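Local coordinates for TrwG component of type IV secretion system (Bartonella birtlesii, PDB 4JF8), which is a VirB8-family component of a bacterial type IV secretion system, this piece probably being the periplasmic part, and probably serves in assembly of the secretion channel, at residues Y40-D45 against I110-R115; Q51-R56 against V120-Q125; T70-S75 against E82-Y87. All coordinates share one frame; numbering follows the deposited sequence. Where two conformers were deposited one is given.

Contact 1 (Y40-D45 against I110-R115); sequences YGEVVD and IQPNGR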
loop_
_atom_site.group_PDB
_atom_site.type_symbol
_atom_site.label_atom_id
_atom_site.label_comp_id
_atom_site.label_asym_id
_atom_site.label_seq_id
_atom_site.Cartn_x
_atom_site.Cartn_y
_atom_site.Cartn_z
ATOM N N TYR A 40 -18.167 2.165 -5.472
ATOM C CA TYR A 40 -18.318 2.450 -4.042
ATOM C C TYR A 40 -18.264 3.961 -3.780
ATOM O O TYR A 40 -18.030 4.404 -2.659
ATOM C CB TYR A 40 -17.268 1.697 -3.226
ATOM C CG TYR A 40 -17.693 0.307 -2.836
ATOM C CD1 TYR A 40 -18.294 0.064 -1.623
ATOM C CD2 TYR A 40 -17.491 -0.764 -3.687
ATOM C CE1 TYR A 40 -18.669 -1.220 -1.258
ATOM C CE2 TYR A 40 -17.850 -2.043 -3.336
ATOM C CZ TYR A 40 -18.451 -2.271 -2.126
ATOM O OH TYR A 40 -18.821 -3.551 -1.774
ATOM N N GLY A 41 -18.547 4.728 -4.827
ATOM C CA GLY A 41 -18.525 6.179 -4.725
ATOM C C GLY A 41 -17.192 6.748 -5.148
ATOM O O GLY A 41 -16.200 6.026 -5.315
ATOM N N GLU A 42 -17.129 8.053 -5.301
ATOM C CA GLU A 42 -15.978 8.690 -5.905
ATOM C C GLU A 42 -14.712 8.518 -5.077
ATOM O O GLU A 42 -13.648 8.242 -5.619
ATOM C CB GLU A 42 -16.221 10.184 -6.183
ATOM C CG GLU A 42 -15.153 10.774 -7.095
ATOM C CD GLU A 42 -15.457 12.162 -7.619
ATOM O OE1 GLU A 42 -15.310 12.363 -8.849
ATOM O OE2 GLU A 42 -15.785 13.043 -6.799
ATOM N N VAL A 43 -14.810 8.719 -3.770
ATOM C CA VAL A 43 -13.617 8.710 -2.914
ATOM C C VAL A 43 -12.997 7.303 -2.831
ATOM O O VAL A 43 -11.778 7.136 -2.942
ATOM C CB VAL A 43 -13.927 9.331 -1.521
ATOM C CG1 VAL A 43 -12.751 9.201 -0.594
ATOM C CG2 VAL A 43 -14.279 10.802 -1.658
ATOM N N VAL A 44 -13.822 6.282 -2.653
ATOM C CA VAL A 44 -13.314 4.920 -2.595
ATOM C C VAL A 44 -12.821 4.454 -3.962
ATOM O O VAL A 44 -11.745 3.852 -4.062
ATOM C CB VAL A 44 -14.329 3.951 -1.966
ATOM C CG1 VAL A 44 -13.883 2.516 -2.149
ATOM C CG2 VAL A 44 -14.514 4.310 -0.486
ATOM N N ASP A 45 -13.544 4.757 -5.032
ATOM C CA ASP A 45 -13.094 4.341 -6.349
ATOM C C ASP A 45 -11.743 5.018 -6.650
ATOM O O ASP A 45 -10.818 4.390 -7.171
ATOM C CB ASP A 45 -14.089 4.713 -7.443
ATOM C CG ASP A 45 -15.353 3.874 -7.436
ATOM O OD1 ASP A 45 -15.574 3.020 -6.566
ATOM O OD2 ASP A 45 -16.205 4.135 -8.345
ATOM N N ILE A 110 -7.964 11.967 -11.400
ATOM C CA ILE A 110 -8.677 10.700 -11.576
ATOM C C ILE A 110 -10.136 11.043 -11.753
ATOM O O ILE A 110 -10.739 11.678 -10.864
ATOM C CB ILE A 110 -8.532 9.780 -10.331
ATOM C CG1 ILE A 110 -7.060 9.483 -10.066
ATOM C CG2 ILE A 110 -9.327 8.496 -10.541
ATOM C CD1 ILE A 110 -6.809 8.706 -8.786
ATOM N N GLN A 111 -10.701 10.655 -12.890
ATOM C CA GLN A 111 -12.096 10.980 -13.202
ATOM C C GLN A 111 -12.912 9.716 -13.474
ATOM O O GLN A 111 -12.956 9.228 -14.608
ATOM C CB GLN A 111 -12.182 11.926 -14.401
ATOM C CG GLN A 111 -11.523 13.282 -14.182
ATOM C CD GLN A 111 -11.988 14.004 -12.920
ATOM O OE1 GLN A 111 -13.104 13.799 -12.428
ATOM N NE2 GLN A 111 -11.122 14.867 -12.387
ATOM N N PRO A 112 -13.573 9.177 -12.441
ATOM C CA PRO A 112 -14.496 8.086 -12.691
ATOM C C PRO A 112 -15.765 8.649 -13.309
ATOM O O PRO A 112 -16.136 9.805 -13.027
ATOM C CB PRO A 112 -14.794 7.533 -11.293
ATOM C CG PRO A 112 -13.908 8.266 -10.340
ATOM C CD PRO A 112 -13.510 9.533 -11.013
ATOM N N ASN A 113 -16.422 7.862 -14.160
ATOM C CA ASN A 113 -17.705 8.284 -14.730
ATOM C C ASN A 113 -18.893 7.783 -13.916
ATOM O O ASN A 113 -20.047 8.100 -14.264
ATOM C CB ASN A 113 -17.811 7.921 -16.205
ATOM C CG ASN A 113 -17.948 6.446 -16.457
ATOM O OD1 ASN A 113 -17.918 5.614 -15.542
ATOM N ND2 ASN A 113 -18.123 6.107 -17.717
ATOM N N GLY A 114 -18.643 7.018 -12.856
ATOM C CA GLY A 114 -19.690 6.459 -11.997
ATOM C C GLY A 114 -20.327 5.196 -12.557
ATOM O O GLY A 114 -21.211 4.610 -11.934
ATOM N N ARG A 115 -19.869 4.753 -13.727
ATOM C CA ARG A 115 -20.452 3.622 -14.424
ATOM C C ARG A 115 -19.487 2.462 -14.576
ATOM O O ARG A 115 -19.828 1.471 -15.220
ATOM C CB ARG A 115 -20.884 4.090 -15.813
ATOM C CG ARG A 115 -21.957 5.171 -15.746
ATOM C CD ARG A 115 -22.012 6.043 -16.979
ATOM N NE ARG A 115 -22.056 5.250 -18.185
ATOM C CZ ARG A 115 -22.280 5.715 -19.409
ATOM N NH1 ARG A 115 -22.565 7.004 -19.633
ATOM N NH2 ARG A 115 -22.249 4.856 -20.426
#
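P112 turns its ring toward the start of helix 42-57 and overlaps the outstretched side chain of E42, the two side chains crossing at about a right angle. The touch is slight: E42 OE1 lies 4.0 Å from P112 CD, and the closest CA pair, E42 to P112, is 7.0 Å apart. E42 spans this gap because its CG stands anti to the backbone N (chi1 -167°) and the chain stays extended beyond it, carrying the carboxylate to the ring. Its polar end is occupied elsewhere, in a salt bridge from OE1 to R46, one turn on; R46 also donates to the carbonyl of I110, so one guanidinium ties the helix to the strand beside the proline.

D45 is directed toward the strand as well, yet its carboxylate is spread over several other partners. OD1 accepts the backbone N of Y40 at 2.9 Å, on the syn side and 22° out of the carboxylate plane, which folds the lead-in back over the helix start, where G41 is the N-cap. Y147 OH bonds the same OD1, and Y145 OH and S39 OG bond OD2. Beyond P112, N113 OD1 accepts the backbone N of R115 at 2.8 Å, which makes an Asx turn.

The contact thus joins the first turn of helix 42-57 to the end of edge strand 101-112 at the surface, with strand 137-147 reaching P112 through Y145 and the second subunit packing on V43, V44 and I110.

Contact 2 (Q51-R56 against V120-Q125); sequences QYVLNR and VRFTTQ. With EDO (1,2-ethanediol), chain C.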
loop_
_atom_site.group_PDB
_atom_site.type_symbol
_atom_site.label_atom_id
_atom_site.label_comp_id
_atom_site.label_asym_id
_atom_site.label_seq_id
_atom_site.Cartn_x
_atom_site.Cartn_y
_atom_site.Cartn_z
ATOM N N GLN A 51 -4.254 3.523 -6.365
ATOM C CA GLN A 51 -3.372 2.434 -5.969
ATOM C C GLN A 51 -2.989 1.627 -7.204
ATOM O O GLN A 51 -1.828 1.228 -7.373
ATOM C CB GLN A 51 -4.085 1.526 -4.978
ATOM C CG GLN A 51 -3.194 0.399 -4.490
ATOM C CD GLN A 51 -3.801 -0.451 -3.383
ATOM O OE1 GLN A 51 -3.952 -1.664 -3.520
ATOM N NE2 GLN A 51 -4.164 0.184 -2.295
ATOM N N TYR A 52 -3.944 1.378 -8.099
ATOM C CA TYR A 52 -3.665 0.591 -9.279
ATOM C C TYR A 52 -2.638 1.248 -10.196
ATOM O O TYR A 52 -1.651 0.615 -10.579
ATOM C CB TYR A 52 -4.958 0.295 -10.058
ATOM C CG TYR A 52 -4.750 -0.774 -11.113
ATOM C CD1 TYR A 52 -4.728 -2.117 -10.740
ATOM C CD2 TYR A 52 -4.492 -0.457 -12.453
ATOM C CE1 TYR A 52 -4.500 -3.122 -11.664
ATOM C CE2 TYR A 52 -4.266 -1.456 -13.380
ATOM C CZ TYR A 52 -4.250 -2.782 -12.979
ATOM O OH TYR A 52 -4.053 -3.771 -13.942
ATOM N N VAL A 53 -2.860 2.508 -10.539
ATOM C CA VAL A 53 -1.965 3.185 -11.453
ATOM C C VAL A 53 -0.575 3.316 -10.840
ATOM O O VAL A 53 0.434 3.087 -11.511
ATOM C CB VAL A 53 -2.538 4.541 -11.919
ATOM C CG1 VAL A 53 -1.490 5.312 -12.713
ATOM C CG2 VAL A 53 -3.778 4.323 -12.785
ATOM N N LEU A 54 -0.497 3.685 -9.568
ATOM C CA LEU A 54 0.814 3.834 -8.940
ATOM C C LEU A 54 1.543 2.501 -8.925
ATOM O O LEU A 54 2.755 2.441 -9.183
ATOM C CB LEU A 54 0.692 4.379 -7.515
ATOM C CG LEU A 54 0.297 5.856 -7.413
ATOM C CD1 LEU A 54 0.141 6.245 -5.954
ATOM C CD2 LEU A 54 1.340 6.740 -8.095
ATOM N N ASN A 55 0.861 1.421 -8.584
ATOM C CA ASN A 55 1.557 0.136 -8.468
ATOM C C ASN A 55 1.903 -0.465 -9.821
ATOM O O ASN A 55 2.922 -1.142 -9.934
ATOM C CB ASN A 55 0.777 -0.842 -7.595
ATOM C CG ASN A 55 0.977 -0.569 -6.135
ATOM O OD1 ASN A 55 1.938 -1.056 -5.536
ATOM N ND2 ASN A 55 0.084 0.182 -5.535
ATOM N N ARG A 56 1.107 -0.193 -10.836
ATOM C CA ARG A 56 1.338 -0.786 -12.154
ATOM C C ARG A 56 2.394 -0.029 -12.949
ATOM O O ARG A 56 3.214 -0.639 -13.637
ATOM C CB ARG A 56 0.029 -0.861 -12.945
ATOM C CG ARG A 56 0.238 -1.453 -14.330
ATOM C CD ARG A 56 -1.014 -1.933 -14.984
ATOM N NE ARG A 56 -0.793 -2.335 -16.373
ATOM C CZ ARG A 56 -1.601 -3.110 -17.086
ATOM N NH1 ARG A 56 -2.679 -3.674 -16.546
ATOM N NH2 ARG A 56 -1.312 -3.359 -18.360
ATOM N N VAL A 120 -7.345 8.414 -15.834
ATOM C CA VAL A 120 -6.359 8.864 -14.882
ATOM C C VAL A 120 -5.273 9.594 -15.651
ATOM O O VAL A 120 -4.641 8.982 -16.521
ATOM C CB VAL A 120 -5.736 7.697 -14.084
ATOM C CG1 VAL A 120 -4.680 8.218 -13.119
ATOM C CG2 VAL A 120 -6.820 6.903 -13.353
ATOM N N ARG A 121 -5.053 10.871 -15.339
ATOM C CA ARG A 121 -3.968 11.665 -15.923
ATOM C C ARG A 121 -2.767 11.514 -15.028
ATOM O O ARG A 121 -2.880 11.770 -13.836
ATOM C CB ARG A 121 -4.362 13.139 -15.994
ATOM C CG ARG A 121 -5.354 13.444 -17.097
ATOM C CD ARG A 121 -5.870 14.870 -17.049
ATOM N NE ARG A 121 -4.813 15.860 -17.136
ATOM C CZ ARG A 121 -4.423 16.613 -16.117
ATOM N NH1 ARG A 121 -5.016 16.490 -14.939
ATOM N NH2 ARG A 121 -3.457 17.501 -16.277
ATOM N N PHE A 122 -1.646 11.077 -15.594
ATOM C CA PHE A 122 -0.418 10.882 -14.824
ATOM C C PHE A 122 0.799 11.127 -15.654
ATOM O O PHE A 122 0.774 11.071 -16.886
ATOM C CB PHE A 122 -0.340 9.470 -14.197
ATOM C CG PHE A 122 -0.193 8.341 -15.196
ATOM C CD1 PHE A 122 1.030 7.749 -15.426
ATOM C CD2 PHE A 122 -1.288 7.869 -15.911
ATOM C CE1 PHE A 122 1.171 6.712 -16.325
ATOM C CE2 PHE A 122 -1.156 6.819 -16.802
ATOM C CZ PHE A 122 0.078 6.244 -17.012
ATOM N N THR A 123 1.896 11.423 -14.966
ATOM C CA THR A 123 3.181 11.587 -15.627
ATOM C C THR A 123 4.124 10.475 -15.204
ATOM O O THR A 123 4.025 9.922 -14.092
ATOM C CB THR A 123 3.832 12.935 -15.303
ATOM O OG1 THR A 123 4.131 13.018 -13.901
ATOM C CG2 THR A 123 2.929 14.086 -15.765
ATOM N N THR A 124 5.006 10.080 -16.108
ATOM C CA THR A 124 6.091 9.189 -15.729
ATOM C C THR A 124 7.396 9.866 -16.109
ATOM O O THR A 124 7.470 10.662 -17.032
ATOM C CB THR A 124 6.005 7.831 -16.423
ATOM O OG1 THR A 124 6.169 7.973 -17.841
ATOM C CG2 THR A 124 4.687 7.192 -16.133
ATOM N N GLN A 125 8.442 9.541 -15.381
ATOM C CA GLN A 125 9.765 10.055 -15.701
ATOM C C GLN A 125 10.796 9.046 -15.228
ATOM O O GLN A 125 10.793 8.594 -14.074
ATOM C CB GLN A 125 9.994 11.414 -15.058
ATOM C CG GLN A 125 11.274 12.070 -15.553
ATOM C CD GLN A 125 11.355 13.534 -15.180
ATOM O OE1 GLN A 125 10.897 13.927 -14.105
ATOM N NE2 GLN A 125 11.916 14.337 -16.067
HETATM C C1 EDO C . 5.760 -2.260 -11.675
HETATM O O1 EDO C . 5.449 -2.078 -13.067
HETATM C C2 EDO C . 5.230 -3.579 -11.185
HETATM O O2 EDO C . 3.838 -3.461 -11.133
#
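V53 has the most surface buried here, and its two methyls divide the work between V120 and F122. CG2 meets the valine of the strand tip to tip, 4.0 Å from V120 CG1 and equally near V120 CG2, so one methyl sits against the fork of the other side chain. CG1 goes to the aromatic ring: it lies 4.2 Å from the F122 centroid and 15° off the ring normal, a CH-pi contact over the face, displaced toward the rim on the side of CG and CD2. This split follows from the valine torsion (chi1 172°), which sets CG1 anti to the backbone N and leaves CG2 anti to the carbonyl carbon.

F122 holds its CG between its own backbone N and carbonyl carbon (chi1 67°), and in this rotamer the ring presents a face to the helix. V120 and F122, two apart on strand 117-128, both point inward, whereas R121 between them takes no part and forms a salt bridge with E174. From strand 164-173, Y169 packs on V53 and T171 on F122.

The polar side chains of N55 and R56 bond within the helix. N55 ND2 and N55 N reach Q51 O from opposite faces of its plane, and R56 NH1 donates in its guanidinium plane to Y52 OH, 2.9 Å away. At the far end, 1,2-ethanediol bonds the carbonyls of N55 and R56.

V53, V120 and F122 thus fill an interface between a helix and a curved antiparallel sheet, an architecture characteristic of the NTF2-like fold, to which the VirB8 family belongs.

Contact 3 (T70-S75 against E82-Y87); sequences TTALLS and EFYKIY. With EDO (1,2-ethanediol), chain C.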
loop_
_atom_site.group_PDB
_atom_site.type_symbol
_atom_site.label_atom_id
_atom_site.label_comp_id
_atom_site.label_asym_id
_atom_site.label_seq_id
_atom_site.Cartn_x
_atom_site.Cartn_y
_atom_site.Cartn_z
ATOM N N THR A 70 0.660 -6.351 -6.118
ATOM C CA THR A 70 -0.557 -5.560 -5.957
ATOM C C THR A 70 -1.274 -5.432 -7.296
ATOM O O THR A 70 -2.494 -5.620 -7.395
ATOM C CB THR A 70 -0.234 -4.167 -5.392
ATOM O OG1 THR A 70 0.344 -4.284 -4.090
ATOM C CG2 THR A 70 -1.448 -3.297 -5.319
ATOM N N THR A 71 -0.513 -5.105 -8.340
ATOM C CA THR A 71 -1.120 -4.994 -9.660
ATOM C C THR A 71 -1.820 -6.302 -10.054
ATOM O O THR A 71 -2.972 -6.292 -10.518
ATOM C CB THR A 71 -0.088 -4.615 -10.723
ATOM O OG1 THR A 71 0.521 -3.379 -10.364
ATOM C CG2 THR A 71 -0.744 -4.443 -12.068
ATOM N N ALA A 72 -1.153 -7.425 -9.845
ATOM C CA ALA A 72 -1.746 -8.712 -10.193
ATOM C C ALA A 72 -3.023 -8.984 -9.407
ATOM O O ALA A 72 -4.030 -9.436 -9.955
ATOM C CB ALA A 72 -0.749 -9.838 -9.996
ATOM N N LEU A 73 -2.977 -8.689 -8.106
ATOM C CA LEU A 73 -4.142 -8.946 -7.250
ATOM C C LEU A 73 -5.368 -8.179 -7.703
ATOM O O LEU A 73 -6.491 -8.673 -7.648
ATOM C CB LEU A 73 -3.781 -8.577 -5.811
ATOM C CG LEU A 73 -4.852 -8.843 -4.762
ATOM C CD1 LEU A 73 -5.098 -10.334 -4.557
ATOM C CD2 LEU A 73 -4.471 -8.125 -3.475
ATOM N N LEU A 74 -5.154 -6.951 -8.158
ATOM C CA LEU A 74 -6.236 -6.043 -8.499
ATOM C C LEU A 74 -6.682 -6.128 -9.942
ATOM O O LEU A 74 -7.516 -5.317 -10.352
ATOM C CB LEU A 74 -5.821 -4.605 -8.140
ATOM C CG LEU A 74 -5.462 -4.309 -6.680
ATOM C CD1 LEU A 74 -5.200 -2.827 -6.552
ATOM C CD2 LEU A 74 -6.575 -4.755 -5.734
ATOM N N SER A 75 -6.172 -7.109 -10.681
ATOM C CA SER A 75 -6.489 -7.286 -12.105
ATOM C C SER A 75 -7.259 -8.570 -12.333
ATOM O O SER A 75 -6.948 -9.593 -11.736
ATOM C CB SER A 75 -5.196 -7.381 -12.906
ATOM O OG SER A 75 -4.382 -6.204 -12.786
ATOM N N GLU A 82 -2.093 -9.547 -19.652
ATOM C CA GLU A 82 -1.560 -8.370 -20.352
ATOM C C GLU A 82 -0.405 -7.747 -19.561
ATOM O O GLU A 82 0.650 -7.453 -20.124
ATOM C CB GLU A 82 -2.672 -7.368 -20.586
ATOM C CG GLU A 82 -3.706 -7.852 -21.581
ATOM C CD GLU A 82 -4.926 -6.974 -21.666
ATOM O OE1 GLU A 82 -5.097 -6.079 -20.821
ATOM O OE2 GLU A 82 -5.750 -7.202 -22.589
ATOM N N PHE A 83 -0.587 -7.594 -18.261
ATOM C CA PHE A 83 0.409 -6.974 -17.390
ATOM C C PHE A 83 1.671 -7.840 -17.296
ATOM O O PHE A 83 2.794 -7.346 -17.381
ATOM C CB PHE A 83 -0.193 -6.759 -16.001
ATOM C CG PHE A 83 0.813 -6.379 -14.976
ATOM C CD1 PHE A 83 1.469 -5.158 -15.035
ATOM C CD2 PHE A 83 1.093 -7.239 -13.925
ATOM C CE1 PHE A 83 2.407 -4.828 -14.083
ATOM C CE2 PHE A 83 2.021 -6.903 -12.962
ATOM C CZ PHE A 83 2.686 -5.708 -13.041
ATOM N N TYR A 84 1.493 -9.151 -17.171
ATOM C CA TYR A 84 2.620 -10.055 -16.984
ATOM C C TYR A 84 3.565 -9.981 -18.160
ATOM O O TYR A 84 4.781 -10.154 -17.988
ATOM C CB TYR A 84 2.165 -11.505 -16.811
ATOM C CG TYR A 84 1.403 -11.826 -15.540
ATOM C CD1 TYR A 84 1.531 -11.054 -14.387
ATOM C CD2 TYR A 84 0.576 -12.949 -15.477
ATOM C CE1 TYR A 84 0.861 -11.391 -13.230
ATOM C CE2 TYR A 84 -0.092 -13.278 -14.330
ATOM C CZ TYR A 84 0.038 -12.490 -13.206
ATOM O OH TYR A 84 -0.669 -12.831 -12.057
ATOM N N LYS A 85 3.050 -9.720 -19.352
ATOM C CA LYS A 85 3.912 -9.675 -20.539
ATOM C C LYS A 85 4.959 -8.568 -20.450
ATOM O O LYS A 85 6.042 -8.706 -21.017
ATOM C CB LYS A 85 3.083 -9.526 -21.811
ATOM C CG LYS A 85 2.286 -10.769 -22.143
ATOM C CD LYS A 85 1.583 -10.648 -23.480
ATOM C CE LYS A 85 0.590 -11.775 -23.699
ATOM N NZ LYS A 85 0.982 -13.105 -23.139
ATOM N N ILE A 86 4.674 -7.496 -19.715
ATOM C CA ILE A 86 5.667 -6.435 -19.502
ATOM C C ILE A 86 6.938 -6.999 -18.854
ATOM O O ILE A 86 8.032 -6.481 -19.067
ATOM C CB ILE A 86 5.074 -5.302 -18.623
ATOM C CG1 ILE A 86 3.896 -4.629 -19.346
ATOM C CG2 ILE A 86 6.129 -4.266 -18.247
ATOM C CD1 ILE A 86 3.118 -3.655 -18.503
ATOM N N TYR A 87 6.777 -8.061 -18.055
ATOM C CA TYR A 87 7.844 -8.719 -17.295
ATOM C C TYR A 87 8.219 -10.093 -17.838
ATOM O O TYR A 87 8.771 -10.921 -17.109
ATOM C CB TYR A 87 7.441 -8.760 -15.787
ATOM C CG TYR A 87 7.390 -7.344 -15.254
ATOM C CD1 TYR A 87 8.563 -6.700 -14.908
ATOM C CD2 TYR A 87 6.205 -6.619 -15.188
ATOM C CE1 TYR A 87 8.559 -5.389 -14.469
ATOM C CE2 TYR A 87 6.186 -5.290 -14.753
ATOM C CZ TYR A 87 7.387 -4.682 -14.409
ATOM O OH TYR A 87 7.462 -3.365 -14.012
HETATM C C1 EDO C . 5.760 -2.260 -11.675
HETATM O O1 EDO C . 5.449 -2.078 -13.067
HETATM C C2 EDO C . 5.230 -3.579 -11.185
HETATM O O2 EDO C . 3.838 -3.461 -11.133
#
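T71 and F83 form the tight part of this contact. The methyl CG2 of T71 stands 3.5 Å from the F83 centroid and only 2° off the ring normal, a CH-pi contact over the middle of the face, where it is nearly equidistant from the ring carbons. Both torsions contribute: with T71 OG1 beside the backbone N (chi1 -58°), the methyl takes the position opposite that N and faces the neighbouring helix, and F83 CG is likewise anti to its own N (chi1 169°), which brings the ring across the gap. The threonine hydroxyl turns back instead and bonds the carbonyl of N67 one turn earlier, while the ring of Y68 also meets that of F83.

The looser side lies at A72, whose methyl approaches the edge of the partly exposed Y84 ring near its plane, with CB 3.6 Å from Y84 OH and 3.9 Å from Y84 CE1. It meets a ring rim, not a face, and both residues are less enclosed than T71 and F83.

At the edge of the F83 ring, near its plane, sits 1,2-ethanediol, probably from the crystallisation liquor, with O2 3.2 Å from F83 CZ. Y87 OH donates to its O1 at 2.6 Å. Just after helix 64-73, S75 OG donates to T71 O at 2.7 Å; that hydroxyl also bonds Y52 of helix 42-57.

Two consecutive short helices joined by a tight turn, packed through a threonine methyl on a phenylalanine face, form a helical hairpin within the helical layer that accompanies the sheet in this VirB8 domain.

Burial sets the three apart. Contact 2 is the core one, its centre about 5 Å from the centre of the chain, and wholly apolar where its segments meet; contact 3 is intermediate, mixing a buried methyl-on-ring pair with a more exposed edge; contact 1 lies at the surface, where a charged side chain merely brushes a proline. Contacts 1 and 2 place the first turn and a later turn of helix 42-57 on neighbouring strands of one sheet, and they touch through I110 CG1 and V120 CG1, 4.1 Å apart. Contact 3 joins two further helices and adjoins contact 2, meeting it where Y52 OH and S75 OG are 2.7 Å apart and sharing the bound ethanediol.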